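Local coordinates for protein acyl-coenzyme A thioesterase THEM4 (Rhodococcus sp., PDB 2OV9) that probably hydrolyses medium- and long-chain fatty acyl-CoA thioesters to the free fatty acid and coenzyme A, as a hotdog-fold member of the THEM4/THEM5 thioesterase family, at residues A152-T166 / G197-D209. Numbering follows the deposited sequence. Where two conformers were deposited one is given.
Sequences AGMTAQLSTRYHRPT and GQVCVSVEGLFVD
Leu158 and Val203 mesh on the inner face of a hotdog-fold sheet, where antiparallel strands 154-162 and 201-208 pack against helix 131-148. Val203 CG2 points anti to its own backbone N and fits under the Leu158 branch point, 3.6 Å from CG. Further along, Val201 CG1 sits over one face of the Tyr162 ring, offset toward its CD1-CE1 rim, 4.1 Å from the ring centroid, a CH-pi contact; Tyr162 OH is hydrogen-bonded to Gly131 O. Gly205, opposite Leu158, leaves the room that the Phe207 ring takes as it leans back along its own strand. Ring atom Phe207 CE1 lies 3.4 Å from Thr155 OG1, the two side chains lying side by side. A classic bulge sets Ala156 and Gln157 both against Leu206, and Ala156 CB rests on Val208 CG2. Beyond Gln157-Arg161 a strand of the second subunit continues the sheet. On the reverse face a water links Ser159 OG to Glu204 O. At the far end Cys200 O takes the N-H groups of both His163 and Arg164, and the His163 ring turns its edge to strand 201-208, its NE2 in an almost straight 2.7 Å hydrogen bond with Ser202 OG.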
loop_
_atom_site.group_PDB
_atom_site.type_symbol
_atom_site.label_atom_id
_atom_site.label_comp_id
_atom_site.label_asym_id
_atom_site.label_seq_id
_atom_site.Cartn_x
_atom_site.Cartn_y
_atom_site.Cartn_z
ATOM N N ALA B 152 9.052 -19.082 9.716
ATOM C CA ALA B 152 9.068 -17.670 10.040
ATOM C C ALA B 152 10.362 -17.155 9.496
ATOM O O ALA B 152 11.401 -17.770 9.719
ATOM C CB ALA B 152 9.058 -17.486 11.554
ATOM N N GLY B 153 10.323 -16.023 8.813
ATOM C CA GLY B 153 11.560 -15.373 8.408
ATOM C C GLY B 153 11.369 -13.912 8.088
ATOM O O GLY B 153 10.302 -13.523 7.604
HETATM N N MSE B 154 12.393 -13.110 8.400
HETATM C CA MSE B 154 12.500 -11.702 7.997
HETATM C C MSE B 154 12.649 -11.621 6.490
HETATM O O MSE B 154 13.387 -12.420 5.914
HETATM C CB MSE B 154 13.772 -11.090 8.585
HETATM C CG MSE B 154 13.641 -10.411 9.912
HETATM SE SE MSE B 154 15.291 -9.419 10.224
HETATM C CE MSE B 154 14.946 -7.863 9.093
ATOM N N THR B 155 12.002 -10.654 5.850
ATOM C CA THR B 155 12.141 -10.519 4.402
ATOM C C THR B 155 13.572 -10.075 4.090
ATOM O O THR B 155 14.099 -9.164 4.738
ATOM C CB THR B 155 11.106 -9.540 3.800
ATOM O OG1 THR B 155 9.795 -9.856 4.293
ATOM C CG2 THR B 155 11.070 -9.650 2.276
ATOM N N ALA B 156 14.202 -10.752 3.134
ATOM C CA ALA B 156 15.556 -10.391 2.679
ATOM C C ALA B 156 15.579 -9.802 1.252
ATOM O O ALA B 156 16.288 -8.821 0.990
ATOM C CB ALA B 156 16.478 -11.594 2.769
ATOM N N GLN B 157 14.826 -10.423 0.341
ATOM C CA GLN B 157 14.762 -9.988 -1.055
ATOM C C GLN B 157 13.432 -10.379 -1.669
ATOM O O GLN B 157 12.910 -11.462 -1.408
ATOM C CB GLN B 157 15.895 -10.579 -1.905
ATOM C CG GLN B 157 16.253 -9.702 -3.110
ATOM C CD GLN B 157 16.643 -10.479 -4.355
ATOM O OE1 GLN B 157 17.715 -11.079 -4.426
ATOM N NE2 GLN B 157 15.781 -10.438 -5.364
ATOM N N LEU B 158 12.879 -9.487 -2.481
ATOM C CA LEU B 158 11.637 -9.769 -3.177
ATOM C C LEU B 158 11.949 -9.482 -4.636
ATOM O O LEU B 158 12.513 -8.434 -4.949
ATOM C CB LEU B 158 10.535 -8.842 -2.650
ATOM C CG LEU B 158 9.054 -9.121 -2.852
ATOM C CD1 LEU B 158 8.567 -10.150 -1.827
ATOM C CD2 LEU B 158 8.265 -7.784 -2.743
ATOM N N SER B 159 11.639 -10.424 -5.518
ATOM C CA SER B 159 11.772 -10.201 -6.956
ATOM C C SER B 159 10.426 -10.331 -7.612
ATOM O O SER B 159 9.914 -11.441 -7.709
ATOM C CB SER B 159 12.710 -11.224 -7.565
ATOM O OG SER B 159 13.958 -11.145 -6.899
ATOM N N THR B 160 9.866 -9.210 -8.073
ATOM C CA THR B 160 8.524 -9.212 -8.651
ATOM C C THR B 160 8.587 -8.993 -10.145
ATOM O O THR B 160 9.249 -8.076 -10.613
ATOM C CB THR B 160 7.644 -8.124 -7.979
ATOM O OG1 THR B 160 7.885 -8.150 -6.562
ATOM C CG2 THR B 160 6.166 -8.369 -8.247
ATOM N N ARG B 161 7.891 -9.851 -10.888
ATOM C CA ARG B 161 7.873 -9.804 -12.342
ATOM C C ARG B 161 6.452 -9.518 -12.816
ATOM O O ARG B 161 5.500 -10.096 -12.306
ATOM C CB ARG B 161 8.377 -11.147 -12.919
ATOM C CG ARG B 161 9.893 -11.348 -12.779
ATOM C CD ARG B 161 10.460 -12.469 -13.692
ATOM N NE ARG B 161 10.192 -12.236 -15.116
ATOM C CZ ARG B 161 9.687 -13.136 -15.960
ATOM N NH1 ARG B 161 9.410 -14.385 -15.564
ATOM N NH2 ARG B 161 9.485 -12.786 -17.229
ATOM N N TYR B 162 6.330 -8.644 -13.811
ATOM C CA TYR B 162 5.053 -8.166 -14.284
ATOM C C TYR B 162 4.826 -8.652 -15.701
ATOM O O TYR B 162 5.565 -8.286 -16.615
ATOM C CB TYR B 162 5.023 -6.627 -14.213
ATOM C CG TYR B 162 5.143 -6.129 -12.790
ATOM C CD1 TYR B 162 4.003 -5.836 -12.033
ATOM C CD2 TYR B 162 6.389 -5.987 -12.185
ATOM C CE1 TYR B 162 4.123 -5.395 -10.700
ATOM C CE2 TYR B 162 6.510 -5.562 -10.857
ATOM C CZ TYR B 162 5.365 -5.253 -10.135
ATOM O OH TYR B 162 5.488 -4.834 -8.827
ATOM N N HIS B 163 3.780 -9.445 -15.875
ATOM C CA HIS B 163 3.561 -10.189 -17.106
ATOM C C HIS B 163 2.457 -9.597 -17.964
ATOM O O HIS B 163 2.586 -9.531 -19.186
ATOM C CB HIS B 163 3.230 -11.647 -16.754
ATOM C CG HIS B 163 4.236 -12.291 -15.847
ATOM N ND1 HIS B 163 5.402 -12.858 -16.319
ATOM C CD2 HIS B 163 4.274 -12.426 -14.500
ATOM C CE1 HIS B 163 6.108 -13.323 -15.301
ATOM N NE2 HIS B 163 5.441 -13.087 -14.187
ATOM N N ARG B 164 1.348 -9.221 -17.316
ATOM C CA ARG B 164 0.147 -8.734 -17.987
ATOM C C ARG B 164 -0.445 -7.649 -17.088
ATOM O O ARG B 164 -0.284 -7.709 -15.865
ATOM C CB ARG B 164 -0.886 -9.857 -18.128
ATOM C CG ARG B 164 -0.379 -11.122 -18.784
ATOM C CD ARG B 164 -1.434 -12.217 -18.795
ATOM N NE ARG B 164 -2.630 -11.845 -19.553
ATOM C CZ ARG B 164 -2.741 -11.888 -20.888
ATOM N NH1 ARG B 164 -1.730 -12.295 -21.654
ATOM N NH2 ARG B 164 -3.878 -11.532 -21.469
ATOM N N PRO B 165 -1.087 -6.627 -17.687
ATOM C CA PRO B 165 -1.846 -5.629 -16.907
ATOM C C PRO B 165 -2.734 -6.264 -15.825
ATOM O O PRO B 165 -3.348 -7.315 -16.050
ATOM C CB PRO B 165 -2.728 -4.970 -17.974
ATOM C CG PRO B 165 -1.833 -4.987 -19.213
ATOM C CD PRO B 165 -1.088 -6.307 -19.134
ATOM N N THR B 166 -2.785 -5.631 -14.661
ATOM C CA THR B 166 -3.558 -6.148 -13.545
ATOM C C THR B 166 -4.756 -5.230 -13.333
ATOM O O THR B 166 -4.593 -4.115 -12.865
ATOM C CB THR B 166 -2.708 -6.155 -12.264
ATOM O OG1 THR B 166 -1.439 -6.781 -12.525
ATOM C CG2 THR B 166 -3.430 -6.920 -11.175
ATOM N N GLY B 197 -7.236 -17.312 -15.048
ATOM C CA GLY B 197 -6.092 -18.085 -14.631
ATOM C C GLY B 197 -4.785 -17.473 -15.101
ATOM O O GLY B 197 -3.719 -17.860 -14.611
ATOM N N GLN B 198 -4.834 -16.508 -16.022
ATOM C CA GLN B 198 -3.584 -15.972 -16.556
ATOM C C GLN B 198 -2.829 -15.190 -15.488
ATOM O O GLN B 198 -3.445 -14.448 -14.714
ATOM C CB GLN B 198 -3.845 -15.125 -17.798
ATOM C CG GLN B 198 -4.546 -15.926 -18.895
ATOM C CD GLN B 198 -4.470 -15.235 -20.233
ATOM O OE1 GLN B 198 -5.463 -14.685 -20.709
ATOM N NE2 GLN B 198 -3.288 -15.250 -20.847
ATOM N N VAL B 199 -1.508 -15.347 -15.444
ATOM C CA VAL B 199 -0.698 -14.649 -14.444
ATOM C C VAL B 199 -0.462 -13.185 -14.838
ATOM O O VAL B 199 -0.084 -12.886 -15.989
ATOM C CB VAL B 199 0.682 -15.308 -14.293
ATOM C CG1 VAL B 199 1.514 -14.577 -13.223
ATOM C CG2 VAL B 199 0.541 -16.784 -13.935
ATOM N N CYS B 200 -0.704 -12.279 -13.894
ATOM C CA CYS B 200 -0.476 -10.855 -14.072
ATOM C C CYS B 200 0.863 -10.467 -13.466
ATOM O O CYS B 200 1.686 -9.805 -14.118
ATOM C CB CYS B 200 -1.588 -10.067 -13.373
ATOM S SG CYS B 200 -3.140 -10.284 -14.191
ATOM N N VAL B 201 1.065 -10.865 -12.215
ATOM C CA VAL B 201 2.302 -10.575 -11.486
ATOM C C VAL B 201 2.751 -11.839 -10.783
ATOM O O VAL B 201 1.932 -12.625 -10.296
ATOM C CB VAL B 201 2.090 -9.502 -10.401
ATOM C CG1 VAL B 201 3.473 -9.008 -9.825
ATOM C CG2 VAL B 201 1.342 -8.331 -10.978
ATOM N N SER B 202 4.063 -12.042 -10.690
ATOM C CA SER B 202 4.563 -13.171 -9.945
ATOM C C SER B 202 5.692 -12.658 -9.068
ATOM O O SER B 202 6.235 -11.604 -9.316
ATOM C CB SER B 202 5.039 -14.284 -10.899
ATOM O OG SER B 202 6.153 -13.884 -11.700
ATOM N N VAL B 203 6.018 -13.411 -8.036
ATOM C CA VAL B 203 7.074 -13.031 -7.114
ATOM C C VAL B 203 7.829 -14.249 -6.608
ATOM O O VAL B 203 7.268 -15.353 -6.529
ATOM C CB VAL B 203 6.512 -12.224 -5.914
ATOM C CG1 VAL B 203 5.569 -13.086 -5.063
ATOM C CG2 VAL B 203 7.668 -11.639 -5.054
ATOM N N GLU B 204 9.120 -14.032 -6.369
ATOM C CA GLU B 204 9.985 -14.929 -5.597
ATOM C C GLU B 204 10.566 -14.125 -4.430
ATOM O O GLU B 204 11.227 -13.092 -4.670
ATOM C CB GLU B 204 11.156 -15.432 -6.454
ATOM C CG GLU B 204 10.842 -16.533 -7.468
ATOM C CD GLU B 204 12.046 -16.927 -8.337
ATOM O OE1 GLU B 204 13.214 -16.688 -7.933
ATOM O OE2 GLU B 204 11.822 -17.485 -9.437
ATOM N N GLY B 205 10.355 -14.587 -3.198
ATOM C CA GLY B 205 10.950 -13.934 -2.015
ATOM C C GLY B 205 11.889 -14.852 -1.259
ATOM O O GLY B 205 11.706 -16.076 -1.226
ATOM N N LEU B 206 12.903 -14.241 -0.662
ATOM C CA LEU B 206 13.875 -14.937 0.155
ATOM C C LEU B 206 13.721 -14.414 1.563
ATOM O O LEU B 206 13.593 -13.199 1.781
ATOM C CB LEU B 206 15.296 -14.693 -0.360
ATOM C CG LEU B 206 15.604 -15.130 -1.801
ATOM C CD1 LEU B 206 16.998 -14.663 -2.230
ATOM C CD2 LEU B 206 15.468 -16.657 -1.975
ATOM N N PHE B 207 13.718 -15.335 2.521
ATOM C CA PHE B 207 13.474 -14.992 3.910
ATOM C C PHE B 207 14.548 -15.632 4.782
ATOM O O PHE B 207 15.245 -16.552 4.348
ATOM C CB PHE B 207 12.071 -15.442 4.337
ATOM C CG PHE B 207 10.954 -14.774 3.574
ATOM C CD1 PHE B 207 10.292 -13.673 4.110
ATOM C CD2 PHE B 207 10.560 -15.246 2.329
ATOM C CE1 PHE B 207 9.261 -13.046 3.414
ATOM C CE2 PHE B 207 9.518 -14.624 1.606
ATOM C CZ PHE B 207 8.864 -13.534 2.149
ATOM N N VAL B 208 14.686 -15.132 6.005
ATOM C CA VAL B 208 15.689 -15.649 6.934
ATOM C C VAL B 208 15.066 -15.898 8.310
ATOM O O VAL B 208 14.665 -14.947 8.984
ATOM C CB VAL B 208 16.892 -14.681 7.069
ATOM C CG1 VAL B 208 18.072 -15.347 7.811
ATOM C CG2 VAL B 208 17.341 -14.177 5.699
ATOM N N ASP B 209 14.948 -17.182 8.671
ATOM C CA ASP B 209 14.747 -17.693 10.059
ATOM C C ASP B 209 13.826 -18.915 10.156
ATOM O O ASP B 209 13.580 -19.438 11.252
ATOM C CB ASP B 209 14.313 -16.607 11.053
ATOM C CG ASP B 209 15.483 -15.911 11.685
ATOM O OD1 ASP B 209 16.610 -16.453 11.579
ATOM O OD2 ASP B 209 15.289 -14.829 12.287
HETATM O O HOH W 1 13.957 -13.116 -4.925
#